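Local coordinates for protein RRNA methyltransferase (Streptomyces viridochromogenes, PDB 1O9G) that methylates N1 of guanine-2535 in 23S ribosomal RNA with S-adenosyl-L-methionine as methyl donor, conferring resistance to the orthosomycin antibiotic avilamycin, at residues L35-R46 against E228-M239; S14-L22 against A127-R137. The protein carries 3 engineered substitutions. One frame throughout, in Å; residues are numbered along the deposited sequence.

Contact 1 of 2, residues L35-R46 against E228-M239. Engineered in segment 228-239: Met239 (natural residue Leu).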
loop_
_atom_site.group_PDB
_atom_site.type_symbol
_atom_site.label_atom_id
_atom_site.label_comp_id
_atom_site.label_asym_id
_atom_site.label_seq_id
_atom_site.Cartn_x
_atom_site.Cartn_y
_atom_site.Cartn_z
ATOM N N LEU A 35 6.914 -7.146 -5.978
ATOM C CA LEU A 35 6.414 -7.796 -4.787
ATOM C C LEU A 35 5.077 -7.179 -4.389
ATOM O O LEU A 35 4.173 -7.878 -3.924
ATOM C CB LEU A 35 7.437 -7.711 -3.652
ATOM C CG LEU A 35 7.060 -8.400 -2.360
ATOM C CD1 LEU A 35 6.701 -9.866 -2.603
ATOM C CD2 LEU A 35 8.183 -8.303 -1.352
ATOM N N ALA A 36 4.946 -5.873 -4.540
ATOM C CA ALA A 36 3.664 -5.219 -4.211
ATOM C C ALA A 36 2.516 -5.809 -5.016
ATOM O O ALA A 36 1.462 -6.160 -4.464
ATOM C CB ALA A 36 3.740 -3.731 -4.440
ATOM N N THR A 37 2.722 -5.946 -6.311
ATOM C CA THR A 37 1.654 -6.435 -7.179
ATOM C C THR A 37 1.405 -7.937 -6.934
ATOM O O THR A 37 0.275 -8.381 -6.992
ATOM C CB THR A 37 1.924 -6.086 -8.632
ATOM O OG1 THR A 37 0.792 -6.482 -9.412
ATOM C CG2 THR A 37 3.080 -6.822 -9.200
ATOM N N GLU A 38 2.442 -8.695 -6.587
ATOM C CA GLU A 38 2.292 -10.110 -6.253
ATOM C C GLU A 38 1.408 -10.278 -5.018
ATOM O O GLU A 38 0.483 -11.071 -5.014
ATOM C CB GLU A 38 3.660 -10.767 -6.031
ATOM C CG GLU A 38 3.613 -12.234 -5.619
ATOM C CD GLU A 38 3.185 -13.191 -6.721
ATOM O OE1 GLU A 38 3.224 -12.827 -7.908
ATOM O OE2 GLU A 38 2.825 -14.344 -6.397
ATOM N N ILE A 39 1.688 -9.530 -3.966
ATOM C CA ILE A 39 0.943 -9.656 -2.729
ATOM C C ILE A 39 -0.511 -9.228 -2.988
ATOM O O ILE A 39 -1.439 -9.901 -2.550
ATOM C CB ILE A 39 1.577 -8.823 -1.576
ATOM C CG1 ILE A 39 2.972 -9.332 -1.218
ATOM C CG2 ILE A 39 0.661 -8.851 -0.374
ATOM C CD1 ILE A 39 3.779 -8.401 -0.327
ATOM N N PHE A 40 -0.697 -8.097 -3.664
ATOM C CA PHE A 40 -2.039 -7.579 -3.910
ATOM C C PHE A 40 -2.875 -8.584 -4.714
ATOM O O PHE A 40 -4.039 -8.845 -4.396
ATOM C CB PHE A 40 -1.991 -6.211 -4.610
ATOM C CG PHE A 40 -3.330 -5.629 -4.896
ATOM C CD1 PHE A 40 -4.129 -5.198 -3.868
ATOM C CD2 PHE A 40 -3.809 -5.537 -6.194
ATOM C CE1 PHE A 40 -5.360 -4.666 -4.115
ATOM C CE2 PHE A 40 -5.036 -4.996 -6.456
ATOM C CZ PHE A 40 -5.819 -4.565 -5.420
ATOM N N GLN A 41 -2.278 -9.164 -5.749
ATOM C CA GLN A 41 -2.983 -10.145 -6.573
ATOM C C GLN A 41 -3.299 -11.426 -5.799
ATOM O O GLN A 41 -4.355 -12.006 -5.985
ATOM C CB GLN A 41 -2.222 -10.411 -7.873
ATOM C CG GLN A 41 -2.205 -9.199 -8.789
ATOM C CD GLN A 41 -1.580 -9.497 -10.118
ATOM O OE1 GLN A 41 -2.114 -10.317 -10.868
ATOM N NE2 GLN A 41 -0.437 -8.888 -10.397
ATOM N N ARG A 42 -2.413 -11.834 -4.890
ATOM C CA ARG A 42 -2.705 -12.960 -4.019
ATOM C C ARG A 42 -3.900 -12.658 -3.106
ATOM O O ARG A 42 -4.725 -13.530 -2.837
ATOM C CB ARG A 42 -1.489 -13.372 -3.165
ATOM C CG ARG A 42 -0.418 -14.094 -3.977
ATOM C CD ARG A 42 0.834 -14.389 -3.187
ATOM N NE ARG A 42 1.867 -15.076 -3.964
ATOM C CZ ARG A 42 2.532 -16.148 -3.566
ATOM N NH1 ARG A 42 2.260 -16.749 -2.420
ATOM N NH2 ARG A 42 3.487 -16.630 -4.338
ATOM N N ALA A 43 -3.978 -11.443 -2.601
ATOM C CA ALA A 43 -5.098 -11.067 -1.771
ATOM C C ALA A 43 -6.398 -11.076 -2.570
ATOM O O ALA A 43 -7.429 -11.579 -2.112
ATOM C CB ALA A 43 -4.854 -9.715 -1.153
ATOM N N LEU A 44 -6.381 -10.492 -3.764
ATOM C CA LEU A 44 -7.577 -10.482 -4.604
ATOM C C LEU A 44 -8.051 -11.909 -4.859
ATOM O O LEU A 44 -9.256 -12.143 -4.937
ATOM C CB LEU A 44 -7.300 -9.818 -5.951
ATOM C CG LEU A 44 -7.068 -8.308 -5.995
ATOM C CD1 LEU A 44 -6.856 -7.881 -7.452
ATOM C CD2 LEU A 44 -8.212 -7.577 -5.372
ATOM N N ALA A 45 -7.126 -12.868 -4.994
ATOM C CA ALA A 45 -7.494 -14.248 -5.288
ATOM C C ALA A 45 -8.202 -14.908 -4.129
ATOM O O ALA A 45 -8.838 -15.934 -4.306
ATOM C CB ALA A 45 -6.278 -15.068 -5.684
ATOM N N ARG A 46 -8.081 -14.338 -2.938
ATOM C CA ARG A 46 -8.748 -14.872 -1.734
ATOM C C ARG A 46 -10.078 -14.182 -1.375
ATOM O O ARG A 46 -10.739 -14.520 -0.396
ATOM C CB ARG A 46 -7.783 -14.815 -0.550
ATOM C CG ARG A 46 -6.511 -15.578 -0.759
ATOM C CD ARG A 46 -6.548 -16.906 -0.104
ATOM N NE ARG A 46 -5.352 -17.719 -0.317
ATOM C CZ ARG A 46 -5.335 -19.024 -0.176
ATOM N NH1 ARG A 46 -6.439 -19.663 0.184
ATOM N NH2 ARG A 46 -4.217 -19.706 -0.396
ATOM N N GLU A 228 -2.471 -17.724 3.742
ATOM C CA GLU A 228 -1.342 -17.838 2.817
ATOM C C GLU A 228 -0.108 -17.067 3.350
ATOM O O GLU A 228 -0.242 -16.053 4.042
ATOM C CB GLU A 228 -1.738 -17.249 1.458
ATOM C CG GLU A 228 -0.912 -17.745 0.290
ATOM C CD GLU A 228 -1.405 -17.231 -1.049
ATOM O OE1 GLU A 228 -2.622 -17.240 -1.315
ATOM O OE2 GLU A 228 -0.566 -16.845 -1.869
ATOM N N ARG A 229 1.075 -17.578 3.007
ATOM C CA ARG A 229 2.354 -16.964 3.299
ATOM C C ARG A 229 3.231 -16.944 2.055
ATOM O O ARG A 229 3.076 -17.763 1.170
ATOM C CB ARG A 229 3.081 -17.746 4.370
ATOM C CG ARG A 229 2.522 -17.601 5.737
ATOM C CD ARG A 229 3.280 -18.449 6.719
ATOM N NE ARG A 229 2.684 -18.417 8.045
ATOM C CZ ARG A 229 2.812 -17.418 8.905
ATOM N NH1 ARG A 229 3.527 -16.350 8.602
ATOM N NH2 ARG A 229 2.217 -17.497 10.081
ATOM N N LEU A 230 4.115 -15.956 1.977
ATOM C CA LEU A 230 5.185 -15.963 1.000
ATOM C C LEU A 230 6.493 -15.406 1.564
ATOM O O LEU A 230 6.501 -14.675 2.557
ATOM C CB LEU A 230 4.760 -15.287 -0.315
ATOM C CG LEU A 230 4.671 -13.767 -0.375
ATOM C CD1 LEU A 230 6.014 -13.071 -0.156
ATOM C CD2 LEU A 230 4.119 -13.324 -1.727
ATOM N N LYS A 231 7.593 -15.814 0.937
ATOM C CA LYS A 231 8.945 -15.349 1.236
ATOM C C LYS A 231 9.616 -15.006 -0.081
ATOM O O LYS A 231 9.753 -15.879 -0.948
ATOM C CB LYS A 231 9.744 -16.463 1.911
ATOM C CG LYS A 231 9.180 -16.906 3.252
ATOM C CD LYS A 231 9.825 -18.214 3.717
ATOM C CE LYS A 231 11.268 -17.991 4.187
ATOM N NZ LYS A 231 12.062 -19.254 4.276
ATOM N N ILE A 232 9.982 -13.740 -0.264
ATOM C CA ILE A 232 10.716 -13.301 -1.442
ATOM C C ILE A 232 11.848 -12.417 -0.968
ATOM O O ILE A 232 11.616 -11.421 -0.299
ATOM C CB ILE A 232 9.793 -12.508 -2.400
ATOM C CG1 ILE A 232 8.594 -13.367 -2.847
ATOM C CG2 ILE A 232 10.574 -11.977 -3.598
ATOM C CD1 ILE A 232 8.923 -14.438 -3.835
ATOM N N GLY A 233 13.074 -12.789 -1.315
ATOM C CA GLY A 233 14.250 -12.076 -0.850
ATOM C C GLY A 233 14.320 -12.077 0.673
ATOM O O GLY A 233 14.104 -13.141 1.336
ATOM N N THR A 234 14.560 -10.878 1.230
ATOM C CA THR A 234 14.629 -10.694 2.680
ATOM C C THR A 234 13.253 -10.404 3.325
ATOM O O THR A 234 13.173 -10.146 4.527
ATOM C CB THR A 234 15.620 -9.549 3.015
ATOM O OG1 THR A 234 16.687 -9.517 2.055
ATOM C CG2 THR A 234 16.342 -9.804 4.330
ATOM N N ARG A 235 12.180 -10.455 2.536
ATOM C CA ARG A 235 10.847 -10.093 3.016
ATOM C C ARG A 235 9.898 -11.303 3.062
ATOM O O ARG A 235 10.010 -12.209 2.265
ATOM C CB ARG A 235 10.237 -9.036 2.102
ATOM C CG ARG A 235 10.675 -7.588 2.381
ATOM C CD ARG A 235 9.815 -6.572 1.632
ATOM N NE ARG A 235 10.267 -5.178 1.755
ATOM C CZ ARG A 235 11.272 -4.665 1.071
ATOM N NH1 ARG A 235 11.612 -3.386 1.226
ATOM N NH2 ARG A 235 11.963 -5.423 0.223
ATOM N N SER A 236 8.989 -11.323 4.033
ATOM C CA SER A 236 7.887 -12.260 4.021
ATOM C C SER A 236 6.563 -11.502 4.115
ATOM O O SER A 236 6.522 -10.332 4.464
ATOM C CB SER A 236 7.998 -13.282 5.150
ATOM O OG SER A 236 7.867 -12.665 6.409
ATOM N N ALA A 237 5.492 -12.183 3.764
ATOM C CA ALA A 237 4.148 -11.672 3.931
ATOM C C ALA A 237 3.256 -12.771 4.457
ATOM O O ALA A 237 3.543 -13.948 4.278
ATOM C CB ALA A 237 3.627 -11.133 2.627
ATOM N N VAL A 238 2.180 -12.359 5.114
ATOM C CA VAL A 238 1.148 -13.271 5.585
ATOM C C VAL A 238 -0.194 -12.587 5.334
ATOM O O VAL A 238 -0.297 -11.378 5.406
ATOM C CB VAL A 238 1.352 -13.647 7.076
ATOM C CG1 VAL A 238 1.186 -12.452 7.987
ATOM C CG2 VAL A 238 0.419 -14.788 7.450
HETATM N N MSE A 239 -1.191 -13.416 5.011
HETATM C CA MSE A 239 -2.550 -12.924 4.823
HETATM C C MSE A 239 -3.496 -13.698 5.711
HETATM O O MSE A 239 -3.382 -14.891 5.823
HETATM C CB MSE A 239 -3.003 -13.174 3.384
HETATM C CG MSE A 239 -2.144 -12.572 2.320
HETATM SE SE MSE A 239 -2.829 -12.975 0.566
HETATM C CE MSE A 239 -3.886 -14.599 0.976
HETATM O O HOH W 1 -3.949 -16.124 -3.250
#

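Contact 2 of 2, residues S14-L22 against A127-R137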
loop_
_atom_site.group_PDB
_atom_site.type_symbol
_atom_site.label_atom_id
_atom_site.label_comp_id
_atom_site.label_asym_id
_atom_site.label_seq_id
_atom_site.Cartn_x
_atom_site.Cartn_y
_atom_site.Cartn_z
ATOM N N SER A 14 9.399 0.850 -14.413
ATOM C CA SER A 14 10.311 1.973 -14.268
ATOM C C SER A 14 9.536 3.284 -14.010
ATOM O O SER A 14 9.993 4.131 -13.266
ATOM C CB SER A 14 11.286 2.057 -15.460
ATOM O OG SER A 14 10.663 2.421 -16.681
ATOM N N ASP A 15 8.350 3.436 -14.595
ATOM C CA ASP A 15 7.601 4.670 -14.425
ATOM C C ASP A 15 7.134 4.853 -12.982
ATOM O O ASP A 15 6.904 5.979 -12.559
ATOM C CB ASP A 15 6.359 4.731 -15.309
ATOM C CG ASP A 15 6.689 4.854 -16.768
ATOM O OD1 ASP A 15 7.882 5.038 -17.128
ATOM O OD2 ASP A 15 5.805 4.745 -17.641
ATOM N N LEU A 16 6.981 3.755 -12.246
ATOM C CA LEU A 16 6.549 3.774 -10.846
ATOM C C LEU A 16 7.712 3.791 -9.847
ATOM O O LEU A 16 7.499 3.740 -8.649
ATOM C CB LEU A 16 5.573 2.611 -10.561
ATOM C CG LEU A 16 4.216 2.743 -11.254
ATOM C CD1 LEU A 16 3.488 1.372 -11.188
ATOM C CD2 LEU A 16 3.396 3.852 -10.687
ATOM N N ALA A 17 8.936 3.896 -10.335
ATOM C CA ALA A 17 10.103 3.866 -9.474
ATOM C C ALA A 17 10.070 5.023 -8.485
ATOM O O ALA A 17 9.700 6.135 -8.801
ATOM C CB ALA A 17 11.386 3.930 -10.281
ATOM N N CYS A 18 10.502 4.767 -7.271
ATOM C CA CYS A 18 10.499 5.808 -6.281
ATOM C C CYS A 18 11.498 6.918 -6.645
ATOM O O CYS A 18 12.640 6.646 -7.021
ATOM C CB CYS A 18 10.788 5.185 -4.946
ATOM S SG CYS A 18 10.427 6.236 -3.540
ATOM N N GLY A 19 11.058 8.168 -6.589
ATOM C CA GLY A 19 11.888 9.314 -6.900
ATOM C C GLY A 19 11.871 9.785 -8.350
ATOM O O GLY A 19 12.613 10.701 -8.728
ATOM N N VAL A 20 11.053 9.151 -9.176
ATOM C CA VAL A 20 10.893 9.554 -10.566
ATOM C C VAL A 20 9.620 10.392 -10.635
ATOM O O VAL A 20 9.690 11.619 -10.639
ATOM C CB VAL A 20 10.884 8.321 -11.516
ATOM C CG1 VAL A 20 10.609 8.717 -12.983
ATOM C CG2 VAL A 20 12.183 7.569 -11.379
ATOM N N VAL A 21 8.453 9.756 -10.566
ATOM C CA VAL A 21 7.182 10.467 -10.448
ATOM C C VAL A 21 6.713 10.437 -8.972
ATOM O O VAL A 21 6.471 11.476 -8.326
ATOM C CB VAL A 21 6.113 9.887 -11.384
ATOM C CG1 VAL A 21 4.780 10.697 -11.282
ATOM C CG2 VAL A 21 6.643 9.857 -12.833
ATOM N N LEU A 22 6.561 9.228 -8.457
ATOM C CA LEU A 22 6.265 9.007 -7.055
ATOM C C LEU A 22 7.407 9.518 -6.199
ATOM O O LEU A 22 8.571 9.561 -6.617
ATOM C CB LEU A 22 5.925 7.538 -6.798
ATOM C CG LEU A 22 4.531 7.112 -7.241
ATOM C CD1 LEU A 22 4.258 7.225 -8.731
ATOM C CD2 LEU A 22 4.180 5.669 -6.771
ATOM N N ALA A 127 11.513 11.718 -16.127
ATOM C CA ALA A 127 10.449 11.708 -15.144
ATOM C C ALA A 127 9.174 12.362 -15.683
ATOM O O ALA A 127 8.075 11.909 -15.394
ATOM C CB ALA A 127 10.888 12.390 -13.865
ATOM N N ALA A 128 9.299 13.457 -16.427
ATOM C CA ALA A 128 8.123 14.120 -16.990
ATOM C C ALA A 128 7.381 13.171 -17.914
ATOM O O ALA A 128 6.171 13.088 -17.817
ATOM C CB ALA A 128 8.508 15.398 -17.713
ATOM N N GLN A 129 8.088 12.446 -18.781
ATOM C CA GLN A 129 7.459 11.482 -19.685
ATOM C C GLN A 129 6.822 10.315 -18.922
ATOM O O GLN A 129 5.775 9.822 -19.325
ATOM C CB GLN A 129 8.445 10.991 -20.769
ATOM C CG GLN A 129 9.658 10.092 -20.346
ATOM C CD GLN A 129 10.629 9.782 -21.491
ATOM O OE1 GLN A 129 11.661 10.446 -21.629
ATOM N NE2 GLN A 129 10.306 8.780 -22.313
ATOM N N ALA A 130 7.444 9.875 -17.835
ATOM C CA ALA A 130 6.860 8.827 -16.998
ATOM C C ALA A 130 5.521 9.314 -16.416
ATOM O O ALA A 130 4.542 8.571 -16.353
ATOM C CB ALA A 130 7.824 8.402 -15.893
ATOM N N ALA A 131 5.466 10.572 -15.997
ATOM C CA ALA A 131 4.228 11.128 -15.413
ATOM C C ALA A 131 3.138 11.204 -16.470
ATOM O O ALA A 131 1.984 10.930 -16.165
ATOM C CB ALA A 131 4.477 12.499 -14.815
ATOM N N ARG A 132 3.506 11.574 -17.700
ATOM C CA ARG A 132 2.570 11.611 -18.812
ATOM C C ARG A 132 2.012 10.210 -19.070
ATOM O O ARG A 132 0.803 10.060 -19.203
ATOM C CB ARG A 132 3.237 12.145 -20.082
ATOM C CG ARG A 132 2.389 11.984 -21.329
ATOM C CD ARG A 132 3.109 12.384 -22.618
ATOM N NE ARG A 132 4.335 11.603 -22.865
ATOM C CZ ARG A 132 4.354 10.326 -23.274
ATOM N NH1 ARG A 132 3.222 9.645 -23.462
ATOM N NH2 ARG A 132 5.514 9.709 -23.486
ATOM N N ARG A 133 2.867 9.197 -19.134
ATOM C CA ARG A 133 2.412 7.833 -19.386
ATOM C C ARG A 133 1.491 7.323 -18.269
ATOM O O ARG A 133 0.443 6.690 -18.545
ATOM C CB ARG A 133 3.564 6.866 -19.593
ATOM C CG ARG A 133 4.335 7.049 -20.897
ATOM C CD ARG A 133 5.297 5.929 -21.139
ATOM N NE ARG A 133 6.410 5.982 -20.195
ATOM C CZ ARG A 133 7.562 6.610 -20.400
ATOM N NH1 ARG A 133 7.837 7.209 -21.551
ATOM N NH2 ARG A 133 8.480 6.619 -19.451
ATOM N N LEU A 134 1.842 7.621 -17.035
ATOM C CA LEU A 134 1.017 7.203 -15.900
ATOM C C LEU A 134 -0.350 7.871 -15.982
ATOM O O LEU A 134 -1.350 7.240 -15.650
ATOM C CB LEU A 134 1.706 7.496 -14.542
ATOM C CG LEU A 134 2.919 6.636 -14.216
ATOM C CD1 LEU A 134 3.600 7.204 -12.960
ATOM C CD2 LEU A 134 2.514 5.188 -14.023
ATOM N N ARG A 135 -0.391 9.149 -16.331
ATOM C CA ARG A 135 -1.657 9.869 -16.508
ATOM C C ARG A 135 -2.509 9.252 -17.609
ATOM O O ARG A 135 -3.710 9.091 -17.433
ATOM C CB ARG A 135 -1.458 11.351 -16.776
ATOM C CG ARG A 135 -2.744 12.134 -16.966
ATOM C CD ARG A 135 -2.594 13.633 -17.153
ATOM N NE ARG A 135 -1.432 13.995 -17.947
ATOM C CZ ARG A 135 -1.321 13.861 -19.253
ATOM N NH1 ARG A 135 -2.335 13.412 -19.984
ATOM N NH2 ARG A 135 -0.181 14.221 -19.840
ATOM N N GLU A 136 -1.900 8.913 -18.732
ATOM C CA GLU A 136 -2.626 8.306 -19.833
ATOM C C GLU A 136 -3.229 6.953 -19.426
ATOM O O GLU A 136 -4.384 6.678 -19.753
ATOM C CB GLU A 136 -1.749 8.189 -21.089
ATOM C CG GLU A 136 -1.332 9.552 -21.636
ATOM C CD GLU A 136 -0.262 9.491 -22.711
ATOM O OE1 GLU A 136 0.408 8.438 -22.856
ATOM O OE2 GLU A 136 -0.100 10.517 -23.409
ATOM N N ARG A 137 -2.478 6.128 -18.710
ATOM C CA ARG A 137 -2.994 4.865 -18.196
ATOM C C ARG A 137 -4.111 5.090 -17.164
ATOM O O ARG A 137 -5.154 4.443 -17.258
ATOM C CB ARG A 137 -1.869 3.969 -17.627
ATOM C CG ARG A 137 -0.998 3.357 -18.701
ATOM C CD ARG A 137 -0.037 2.249 -18.257
ATOM N NE ARG A 137 1.091 2.705 -17.436
ATOM C CZ ARG A 137 2.253 3.173 -17.906
ATOM N NH1 ARG A 137 2.470 3.298 -19.215
ATOM N NH2 ARG A 137 3.222 3.519 -17.061
HETATM O O HOH W 2 5.367 2.415 -19.686
#

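Contact 1 of 2, residues L35-R46 against E228-M239
Leu35, Ile39 and Arg42 of helix 35-45, with Arg46 close by, face a beta hairpin whose strands, 228-232 and 235-239, join through a type II' turn from Ile232 to Arg235. The helix axis runs nearly antiparallel to the first strand, at 166°, and 17° from the direction of the second, with axis separations of 10.6 and 10.1 Å. This is helix-on-sheet packing at the antiparallel edge of a Rossmann-like methyltransferase sheet.

At the turn end Leu35 spreads its methyls over both strands: CD1 lies 4.0 Å from Ile232 CG1, while CD2 meets the aliphatic Arg235 CD. Ile39 holds its CD1 extended away from its own CA, which carries that methyl to 4.0 Å from Ala237 CB. Leu230 lays CD2 over one face of the Arg42 guanidinium, 3.6 Å from Arg42 NE. At the other end the engineered selenomethionine Met239 puts its selenium against the backbone of Ala43 and its CE beside Arg46 CG.

Glu228 divides its carboxylate between two arginines. Its OE1 receives Arg46 NE at 2.9 Å through the anti lone pair, and Arg46 NH2 reaches the same oxygen from above the carboxylate plane. Glu228 OE2 takes a weak bond from Arg42 NH1, bent to 128°, and also pairs with Arg5. A water donates to both Glu228 OE1 and Arg42 O.

Within the helix, Arg42 NE bonds Glu38 OE2 at 2.7 Å, almost exactly in the guanidinium plane. That bond and the Leu230 methyl limit rotation of the Arg42 head. The positive charge of Arg42, set between Glu38 and Glu228, would favour the ionised form of both carboxylates, whose OE2 atoms stand 6.2 Å apart.

Contact 2 of 2, residues S14-L22 against A127-R137
Where Asp15 meets Ala130 the irregular N-terminal loop 14-22 comes within 4.9 Å of helix 127-137, CA to CA, and the CA atoms of Val20 and Ala127 are 5.1 Å apart. The polar half is a salt-bridge network in which one aspartate is shared by arginines a helical turn apart.

Arg133 grips Asp15 side-on, one nitrogen to each oxygen: its NH2 donates to Asp15 OD1 and its NE to Asp15 OD2, both nearly straight (170° and 171°) and both on the syn side. The two planes are 24° apart. From the anti side Arg137 NH2 reaches Asp15 OD2 at 2.9 Å, with guanidinium and carboxylate nearly coplanar. Both arginine chains bend at chi3, folding each guanidinium over a backbone carbonyl of its own helix.

The apolar half relies on small helix residues that admit the loop closely. Val20 CG1 packs on Ala127 CB. Val21 CG2 rests on the helix surface against Ala130 CB, Ala131 N and Ala127 O, and the Val21 side chain meets that of Leu134 tip to tip. Leu134 also packs against Leu16, CD2 to CD2 at 3.7 Å. Beside the bridge, a water donates to Asp15 OD2 and weakly accepts from Arg137 NH1.

In the fold
From the N terminus, the loop 14-22 comes first and helix 33-45 follows it closely, yet the two turn to different partners. Contact 2 closes a loop of 104 residues by joining 14-22 to helix 122-140; contact 1 closes one of 181 residues by bringing helix 33-45 to the C-terminal hairpin. Because 35-46 falls between the segments of contact 2 and 228-239 follows both, the closures cross. Contact 1 fastens the helix over the edge of the seven-stranded sheet formed by 228-232 and 235-241, whereas contact 2 joins the N-terminal loop to helix 122-140. Their centres are 24 Å apart, and helix 64-72 touches segments of both.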